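Local structure of cellulosomal scaffoldin (3ZUC) at residues Q18-Y23 with S113-Y118; T72-N77 with D84-I89. The protein is a family 3b carbohydrate-binding module of the major scaffoldin ScaA, which binds crystalline cellulose and so probably directs the cellulosome to its substrate. All coordinates share one frame; numbering follows the deposited sequence.

Contact 1. Residues Q18-Y23 with S113-Y118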
ATOM      1  N   GLN A  18     -10.958  -4.735 -15.590  1.00  9.01           N
ATOM      2  CA  GLN A  18     -10.047  -4.298 -16.635  1.00  9.55           C
ATOM      3  C   GLN A  18      -9.835  -2.821 -16.408  1.00  9.72           C
ATOM      4  O   GLN A  18     -10.751  -2.043 -16.604  1.00 12.67           O
ATOM      5  CB  GLN A  18     -10.620  -4.570 -18.023  1.00 12.35           C
ATOM      6  CG  GLN A  18     -10.807  -6.046 -18.297  1.00 15.84           C
ATOM      7  CD  GLN A  18      -9.501  -6.823 -18.407  1.00 20.52           C
ATOM      8  OE1 GLN A  18      -8.536  -6.356 -19.018  1.00 23.43           O
ATOM      9  NE2 GLN A  18      -9.477  -8.027 -17.832  1.00 22.30           N
ATOM     10  N   SER A  19      -8.658  -2.440 -15.937  1.00  7.54           N
ATOM     11  CA  SER A  19      -8.420  -1.076 -15.491  1.00  7.19           C
ATOM     12  C   SER A  19      -7.036  -0.627 -15.910  1.00  6.69           C
ATOM     13  O   SER A  19      -6.079  -1.379 -15.762  1.00  7.12           O
ATOM     14  CB  SER A  19      -8.556  -1.027 -13.978  1.00  7.57           C
ATOM     15  OG  SER A  19      -8.527   0.312 -13.516  1.00  7.86           O
ATOM     16  N   ASN A  20      -6.904   0.610 -16.383  1.00  6.52           N
ATOM     17  CA  ASN A  20      -5.601   1.139 -16.735  1.00  6.84           C
ATOM     18  C   ASN A  20      -4.845   1.703 -15.540  1.00  7.03           C
ATOM     19  O   ASN A  20      -3.736   2.177 -15.689  1.00  9.49           O
ATOM     20  CB  ASN A  20      -5.702   2.167 -17.863  1.00  7.75           C
ATOM     21  CG  ASN A  20      -6.458   3.411 -17.454  1.00  8.19           C
ATOM     22  OD1 ASN A  20      -6.663   3.681 -16.269  1.00  9.12           O
ATOM     23  ND2 ASN A  20      -6.840   4.197 -18.433  1.00 10.57           N
ATOM     24  N   SER A  21      -5.428   1.644 -14.346  0.84  6.14           N
ATOM     25  CA  SER A  21      -4.779   2.104 -13.133  0.84  6.48           C
ATOM     26  C   SER A  21      -5.259   1.263 -11.967  0.84  5.61           C
ATOM     27  O   SER A  21      -6.349   0.683 -11.987  0.84  5.82           O
ATOM     28  CB  SER A  21      -5.126   3.568 -12.851  0.84  7.99           C
ATOM     29  OG  SER A  21      -4.671   4.440 -13.876  0.84  8.70           O
ATOM     30  N   ILE A  22      -4.440   1.249 -10.925  1.00  5.62           N
ATOM     31  CA  ILE A  22      -4.788   0.649  -9.657  1.00  5.58           C
ATOM     32  C   ILE A  22      -4.745   1.786  -8.625  1.00  5.61           C
ATOM     33  O   ILE A  22      -3.887   2.669  -8.677  1.00  5.89           O
ATOM     34  CB  ILE A  22      -3.866  -0.550  -9.338  1.00  6.12           C
ATOM     35  CG1 ILE A  22      -4.117  -1.641 -10.398  1.00  7.23           C
ATOM     36  CG2 ILE A  22      -4.137  -1.090  -7.948  1.00  6.23           C
ATOM     37  CD1 ILE A  22      -3.187  -2.832 -10.341  1.00  7.44           C
ATOM     38  N   TYR A  23      -5.706   1.762  -7.701  1.00  5.56           N
ATOM     39  CA  TYR A  23      -6.025   2.915  -6.839  1.00  5.72           C
ATOM     40  C   TYR A  23      -5.998   2.547  -5.348  1.00  5.74           C
ATOM     41  O   TYR A  23      -7.020   2.575  -4.660  1.00  6.63           O
ATOM     42  CB  TYR A  23      -7.430   3.432  -7.176  1.00  6.63           C
ATOM     43  CG  TYR A  23      -7.678   3.904  -8.591  1.00  6.52           C
ATOM     44  CD1 TYR A  23      -7.980   3.020  -9.622  1.00  6.65           C
ATOM     45  CD2 TYR A  23      -7.710   5.256  -8.888  1.00  7.75           C
ATOM     46  CE1 TYR A  23      -8.275   3.479 -10.907  1.00  7.28           C
ATOM     47  CE2 TYR A  23      -7.986   5.712 -10.147  1.00  7.91           C
ATOM     48  CZ  TYR A  23      -8.277   4.825 -11.164  1.00  7.34           C
ATOM     49  OH  TYR A  23      -8.573   5.332 -12.399  1.00  8.63           O
ATOM     50  N   SER A 113       3.611   2.638 -18.150  1.00  6.39           N
ATOM     51  CA  SER A 113       4.121   3.756 -18.945  1.00  7.21           C
ATOM     52  C   SER A 113       3.337   3.993 -20.221  1.00  7.09           C
ATOM     53  O   SER A 113       3.294   5.129 -20.702  1.00  8.20           O
ATOM     54  CB  SER A 113       5.578   3.514 -19.277  1.00  8.83           C
ATOM     55  OG  SER A 113       5.681   2.309 -20.012  1.00  9.28           O
ATOM     56  N   ASP A 114       2.768   2.929 -20.788  1.00  6.85           N
ATOM     57  CA  ASP A 114       1.986   2.986 -22.007  1.00  7.09           C
ATOM     58  C   ASP A 114       0.483   2.964 -21.732  1.00  7.49           C
ATOM     59  O   ASP A 114      -0.301   2.918 -22.694  1.00  9.10           O
ATOM     60  CB  ASP A 114       2.400   1.868 -22.974  1.00  6.96           C
ATOM     61  CG  ASP A 114       2.222   0.469 -22.412  1.00  6.36           C
ATOM     62  OD1 ASP A 114       1.646   0.322 -21.307  1.00  6.56           O
ATOM     63  OD2 ASP A 114       2.673  -0.477 -23.108  1.00  7.15           O
ATOM     64  N   TRP A 115       0.087   3.044 -20.458  1.00  7.16           N
ATOM     65  CA  TRP A 115      -1.318   3.127 -20.064  1.00  7.76           C
ATOM     66  C   TRP A 115      -2.135   1.922 -20.495  1.00  8.16           C
ATOM     67  O   TRP A 115      -3.354   1.981 -20.558  1.00 10.01           O
ATOM     68  CB  TRP A 115      -1.928   4.501 -20.454  1.00  9.23           C
ATOM     69  CG  TRP A 115      -1.326   5.554 -19.580  1.00 10.21           C
ATOM     70  CD1 TRP A 115      -0.164   6.240 -19.774  1.00 11.85           C
ATOM     71  CD2 TRP A 115      -1.815   5.957 -18.311  1.00 10.28           C
ATOM     72  NE1 TRP A 115       0.091   7.071 -18.695  1.00 13.78           N
ATOM     73  CE2 TRP A 115      -0.911   6.898 -17.777  1.00 12.73           C
ATOM     74  CE3 TRP A 115      -2.936   5.607 -17.566  1.00 11.74           C
ATOM     75  CZ2 TRP A 115      -1.124   7.517 -16.554  1.00 14.12           C
ATOM     76  CZ3 TRP A 115      -3.135   6.220 -16.347  1.00 13.14           C
ATOM     77  CH2 TRP A 115      -2.233   7.154 -15.861  1.00 14.06           C
ATOM     78  N   THR A 116      -1.467   0.795 -20.698  1.00  7.57           N
ATOM     79  CA  THR A 116      -2.167  -0.443 -21.000  1.00  7.94           C
ATOM     80  C   THR A 116      -2.785  -1.067 -19.735  1.00  7.51           C
ATOM     81  O   THR A 116      -2.467  -0.715 -18.595  1.00  8.27           O
ATOM     82  CB  THR A 116      -1.245  -1.432 -21.744  1.00  8.55           C
ATOM     83  OG1 THR A 116      -0.077  -1.695 -20.956  1.00  7.85           O
ATOM     84  CG2 THR A 116      -0.874  -0.882 -23.137  1.00  9.38           C
ATOM     85  N   ASN A 117      -3.707  -1.995 -19.930  1.00  7.59           N
ATOM     86  CA  ASN A 117      -4.550  -2.457 -18.847  1.00  7.40           C
ATOM     87  C   ASN A 117      -3.920  -3.483 -17.922  1.00  7.04           C
ATOM     88  O   ASN A 117      -3.079  -4.300 -18.315  1.00  8.01           O
ATOM     89  CB  ASN A 117      -5.852  -3.032 -19.387  1.00  8.51           C
ATOM     90  CG  ASN A 117      -6.772  -1.969 -19.957  1.00 10.19           C
ATOM     91  OD1 ASN A 117      -6.733  -0.809 -19.561  1.00 11.50           O
ATOM     92  ND2 ASN A 117      -7.594  -2.369 -20.905  1.00 13.19           N
ATOM     93  N   TYR A 118      -4.399  -3.442 -16.689  1.00  6.69           N
ATOM     94  CA  TYR A 118      -4.315  -4.481 -15.691  1.00  6.76           C
ATOM     95  C   TYR A 118      -5.621  -5.294 -15.663  1.00  7.19           C
ATOM     96  O   TYR A 118      -6.668  -4.784 -16.049  1.00  7.98           O
ATOM     97  CB  TYR A 118      -4.174  -3.861 -14.304  1.00  6.35           C
ATOM     98  CG  TYR A 118      -2.933  -3.039 -14.071  1.00  6.34           C
ATOM     99  CD1 TYR A 118      -1.740  -3.639 -13.714  1.00  6.55           C
ATOM    100  CD2 TYR A 118      -2.958  -1.662 -14.164  1.00  7.09           C
ATOM    101  CE1 TYR A 118      -0.604  -2.885 -13.447  1.00  6.48           C
ATOM    102  CE2 TYR A 118      -1.841  -0.907 -13.909  1.00  7.36           C
ATOM    103  CZ  TYR A 118      -0.661  -1.511 -13.529  1.00  6.37           C
ATOM    104  OH  TYR A 118       0.438  -0.722 -13.297  1.00  7.03           O
TER
HETATM  105  O   HOH W   1      -7.935  -5.242 -21.082  1.00 28.10           O
HETATM  106  O   HOH W   2      -1.579   1.491 -17.186  1.00  7.89           O
HETATM  107  O   HOH W   3      -5.535   3.387 -20.983  1.00 15.85           O
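Ser19 and Tyr118 form an antiparallel hydrogen-bonded pair, the heart of a two-stranded sheet (18-19 with 118-119) that sits beside the calcium site of this CBM3 module and illustrates how a minimal sheet can tie together two parts of the chain about 90 residues apart in sequence. Tyr118 N donates a hydrogen bond to Ser19 O at 2.8 Å, and Ser19 N donates one back to Tyr118 O. The tight part lies on the buried side. With Tyr118 CG anti to its carbonyl carbon (chi1 -63°), the ring is placed so that Ile22 CD1 rests over its centre, 3.8 Å from the centroid, a CH-pi contact, while Ser19 O lies at the ring edge, in its plane. Phe47 touches this tyrosine as well, and Tyr118 OH is hydrogen-bonded to Gln55. Toward solvent the contact is looser and water-mediated. One water links Asn20 O to Thr116 O, and a second joins Asn20 ND2 to Trp115 O. An Asx turn shapes the exposed loop: Asp114 OD1 accepts from both Thr116 N and Thr116 OG1, which approach from the same face of the carboxylate. The Asn20 amide stands almost perpendicular to the Trp115 indole, planes 84° apart, with Asn20 CG 4.2 Å from Trp115 CE3.

Contact 2. Residues T72-N77 with D84-I89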
ATOM      1  N   THR A  72       7.812   2.217  -5.318  1.00  6.60           N
ATOM      2  CA  THR A  72       8.624   1.472  -6.259  1.00  7.25           C
ATOM      3  C   THR A  72       7.991   0.103  -6.472  1.00  6.42           C
ATOM      4  O   THR A  72       7.118  -0.313  -5.709  1.00  7.51           O
ATOM      5  CB  THR A  72      10.064   1.318  -5.771  1.00  8.97           C
ATOM      6  OG1 THR A  72      10.034   0.695  -4.496  1.00 10.69           O
ATOM      7  CG2 THR A  72      10.796   2.641  -5.703  1.00 10.97           C
ATOM      8  N   PHE A  73       8.420  -0.571  -7.530  1.00  6.04           N
ATOM      9  CA  PHE A  73       7.858  -1.868  -7.920  1.00  6.04           C
ATOM     10  C   PHE A  73       8.944  -2.921  -7.886  1.00  6.13           C
ATOM     11  O   PHE A  73      10.050  -2.703  -8.396  1.00  7.22           O
ATOM     12  CB  PHE A  73       7.229  -1.770  -9.312  1.00  6.37           C
ATOM     13  CG  PHE A  73       6.096  -0.795  -9.322  1.00  6.40           C
ATOM     14  CD1 PHE A  73       6.325   0.558  -9.533  1.00  7.22           C
ATOM     15  CD2 PHE A  73       4.811  -1.208  -9.023  1.00  7.70           C
ATOM     16  CE1 PHE A  73       5.288   1.473  -9.450  1.00  8.36           C
ATOM     17  CE2 PHE A  73       3.777  -0.289  -8.946  1.00  8.75           C
ATOM     18  CZ  PHE A  73       4.028   1.045  -9.150  1.00  9.20           C
ATOM     19  N   VAL A  74       8.601  -4.072  -7.317  1.00  5.89           N
ATOM     20  CA  VAL A  74       9.534  -5.168  -7.116  1.00  5.88           C
ATOM     21  C   VAL A  74       8.883  -6.442  -7.637  1.00  5.89           C
ATOM     22  O   VAL A  74       7.684  -6.631  -7.478  1.00  6.85           O
ATOM     23  CB  VAL A  74       9.875  -5.322  -5.605  1.00  6.84           C
ATOM     24  CG1 VAL A  74      10.939  -6.401  -5.409  1.00  7.78           C
ATOM     25  CG2 VAL A  74      10.323  -3.998  -5.029  1.00  8.04           C
ATOM     26  N   LYS A  75       9.664  -7.329  -8.250  1.00  6.02           N
ATOM     27  CA  LYS A  75       9.138  -8.620  -8.672  1.00  6.47           C
ATOM     28  C   LYS A  75       9.086  -9.587  -7.502  1.00  6.72           C
ATOM     29  O   LYS A  75      10.014  -9.665  -6.691  1.00  8.19           O
ATOM     30  CB  LYS A  75      10.000  -9.243  -9.773  1.00  8.41           C
ATOM     31  CG  LYS A  75      10.282  -8.385 -10.946  1.00 11.90           C
ATOM     32  CD  LYS A  75       9.052  -8.091 -11.646  1.00 12.74           C
ATOM     33  CE  LYS A  75       9.260  -7.897 -13.159  1.00 15.27           C
ATOM     34  NZ  LYS A  75       9.748  -6.548 -13.413  1.00 15.33           N
ATOM     35  N   MET A  76       8.003 -10.361  -7.434  1.00  6.39           N
ATOM     36  CA  MET A  76       7.952 -11.510  -6.554  1.00  6.66           C
ATOM     37  C   MET A  76       8.892 -12.570  -7.077  1.00  6.70           C
ATOM     38  O   MET A  76       9.035 -12.761  -8.285  1.00  8.93           O
ATOM     39  CB  MET A  76       6.549 -12.073  -6.509  1.00  7.45           C
ATOM     40  CG  MET A  76       5.584 -11.193  -5.816  1.00  8.13           C
ATOM     41  SD  MET A  76       5.775 -11.145  -4.029  1.00  9.41           S
ATOM     42  CE  MET A  76       5.242 -12.795  -3.627  1.00 11.47           C
ATOM     43  N   ASN A  77       9.568 -13.259  -6.163  0.59  6.21           N
ATOM     44  CA  ASN A  77      10.486 -14.350  -6.543  0.59  6.19           C
ATOM     45  C   ASN A  77      10.482 -15.428  -5.489  0.59  6.94           C
ATOM     46  O   ASN A  77      10.973 -15.196  -4.398  0.59  8.20           O
ATOM     47  CB  ASN A  77      11.926 -13.837  -6.671  0.59  6.46           C
ATOM     48  CG  ASN A  77      12.844 -14.836  -7.348  0.59  5.90           C
ATOM     49  OD1 ASN A  77      12.671 -16.056  -7.234  0.59  6.59           O
ATOM     50  ND2 ASN A  77      13.849 -14.323  -8.035  0.59  6.24           N
ATOM     51  N   ASP A  84       2.762 -11.549  -8.841  1.00  5.68           N
ATOM     52  CA  ASP A  84       4.042 -11.567  -9.522  1.00  5.72           C
ATOM     53  C   ASP A  84       4.850 -10.295  -9.281  1.00  5.30           C
ATOM     54  O   ASP A  84       6.040 -10.287  -9.600  1.00  5.58           O
ATOM     55  CB  ASP A  84       3.965 -11.974 -10.995  1.00  6.39           C
ATOM     56  CG  ASP A  84       3.115 -11.077 -11.850  1.00  6.99           C
ATOM     57  OD1 ASP A  84       3.011  -9.871 -11.590  1.00  7.40           O
ATOM     58  OD2 ASP A  84       2.474 -11.634 -12.775  1.00 11.47           O
ATOM     59  N   GLN A  85       4.253  -9.277  -8.656  1.00  5.33           N
ATOM     60  CA  GLN A  85       4.933  -8.037  -8.301  1.00  5.36           C
ATOM     61  C   GLN A  85       4.323  -7.477  -7.043  1.00  5.07           C
ATOM     62  O   GLN A  85       3.211  -7.842  -6.654  1.00  5.58           O
ATOM     63  CB  GLN A  85       4.820  -6.970  -9.409  1.00  6.07           C
ATOM     64  CG  GLN A  85       5.406  -7.415 -10.727  1.00  6.21           C
ATOM     65  CD  GLN A  85       5.687  -6.285 -11.681  1.00  6.92           C
ATOM     66  OE1 GLN A  85       5.706  -5.106 -11.305  1.00  8.98           O
ATOM     67  NE2 GLN A  85       5.994  -6.639 -12.918  1.00  7.16           N
ATOM     68  N   TYR A  86       5.034  -6.539  -6.425  1.00  5.71           N
ATOM     69  CA  TYR A  86       4.432  -5.682  -5.429  1.00  5.81           C
ATOM     70  C   TYR A  86       4.876  -4.245  -5.607  1.00  5.51           C
ATOM     71  O   TYR A  86       5.992  -3.953  -6.031  1.00  5.99           O
ATOM     72  CB  TYR A  86       4.689  -6.164  -3.996  1.00  6.61           C
ATOM     73  CG  TYR A  86       6.130  -6.306  -3.552  1.00  6.84           C
ATOM     74  CD1 TYR A  86       6.801  -7.496  -3.743  1.00  7.81           C
ATOM     75  CD2 TYR A  86       6.797  -5.294  -2.875  1.00  7.14           C
ATOM     76  CE1 TYR A  86       8.101  -7.689  -3.256  1.00  8.45           C
ATOM     77  CE2 TYR A  86       8.101  -5.473  -2.404  1.00  7.86           C
ATOM     78  CZ  TYR A  86       8.743  -6.675  -2.595  1.00  8.58           C
ATOM     79  OH  TYR A  86      10.027  -6.872  -2.100  1.00 10.09           O
ATOM     80  N   LEU A  87       3.961  -3.352  -5.258  1.00  5.42           N
ATOM     81  CA  LEU A  87       4.245  -1.952  -4.980  1.00  5.44           C
ATOM     82  C   LEU A  87       4.734  -1.851  -3.549  1.00  5.23           C
ATOM     83  O   LEU A  87       4.090  -2.388  -2.646  1.00  5.76           O
ATOM     84  CB  LEU A  87       2.952  -1.155  -5.129  1.00  6.05           C
ATOM     85  CG  LEU A  87       2.955   0.267  -4.567  1.00  6.20           C
ATOM     86  CD1 LEU A  87       3.869   1.194  -5.321  1.00  7.26           C
ATOM     87  CD2 LEU A  87       1.538   0.808  -4.500  1.00  7.22           C
ATOM     88  N   GLU A  88       5.835  -1.145  -3.337  1.00  5.23           N
ATOM     89  CA  GLU A  88       6.321  -0.813  -2.008  1.00  5.55           C
ATOM     90  C   GLU A  88       6.261   0.702  -1.835  1.00  5.73           C
ATOM     91  O   GLU A  88       6.900   1.444  -2.590  1.00  6.16           O
ATOM     92  CB  GLU A  88       7.758  -1.306  -1.794  1.00  6.48           C
ATOM     93  CG  GLU A  88       8.298  -0.969  -0.418  1.00  7.35           C
ATOM     94  CD  GLU A  88       9.578  -1.721  -0.123  1.00  8.63           C
ATOM     95  OE1 GLU A  88       9.530  -2.916   0.228  1.00  9.34           O
ATOM     96  OE2 GLU A  88      10.655  -1.120  -0.269  1.00 11.42           O
ATOM     97  N   ILE A  89       5.469   1.146  -0.864  1.00  5.71           N
ATOM     98  CA  ILE A  89       5.328   2.549  -0.520  1.00  5.77           C
ATOM     99  C   ILE A  89       6.223   2.854   0.670  1.00  5.88           C
ATOM    100  O   ILE A  89       6.257   2.093   1.640  1.00  6.53           O
ATOM    101  CB  ILE A  89       3.863   2.881  -0.189  1.00  6.53           C
ATOM    102  CG1 ILE A  89       2.968   2.661  -1.405  1.00  7.65           C
ATOM    103  CG2 ILE A  89       3.727   4.296   0.336  1.00  7.53           C
ATOM    104  CD1 ILE A  89       1.494   2.716  -1.102  1.00  8.45           C
TER
HETATM  105  O   HOH W   4       9.449   2.539  -2.350  1.00  9.96           O
HETATM  106  O   HOH W   5       8.391  -4.320 -11.986  1.00 14.27           O
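Thr72 opens the pairing opposite Glu88, each backbone N bonded to the other residue's O, and a water bridges Thr72 OG1 to Glu88 O. At Phe73 the side chains change to the other face of the sheet: Leu87 CD1 lies over one face of the phenyl ring, 3.8 Å from Phe73 CZ, and Phe57 and Phe110 extend this apolar packing. Val74 pairs with Tyr86 through two backbone bonds of 2.9 Å, Val74 N to Tyr86 O and Tyr86 N to Val74 O. With Tyr86 CG held between its backbone N and carbonyl carbon (chi1 58°), the phenol lies alongside the valine, and Val74 CB sits 3.5 Å above the ring plane, offset toward the rim. Lys75 and Gln85 run side by side, Lys75 CE 3.5 Å from Gln85 NE2; both polar ends reach Asp52, and a water joins Lys75 NZ to Gln85 OE1. Met76 N bonds to Asp84 O from well above the carbonyl plane, while Met76 SD meets the edge of the Tyr86 ring, 3.8 Å from CD1, in a Met-aromatic contact. Asp84 and Gln85 both face Phe47. The arrangement is that of an antiparallel beta hairpin at the margin of a sheet, whose inner strand carries a classic beta bulge.

In the fold
Along the chain, the hairpin of contact 2 falls within the part that contact 1 brackets, so a local hairpin and a long-range closure serve the same CBM3 module. Their centres lie 16 Å apart; about 6 Å separates their nearest atoms, and the two do not meet. The calcium ion, bound by Thr48, Asp50, Asn119, Asp122 and Asp123, relates them: the side chain of Tyr118 in contact 1 is about 5 Å from the metal, and that of Asp84 in contact 2 about 4 Å from the side chain of Thr48. Phe47 and Phe110 are shared neighbours, each touching side chains from both contacts. The nickel site at Gly1, Ser2 and His3 involves neither contact.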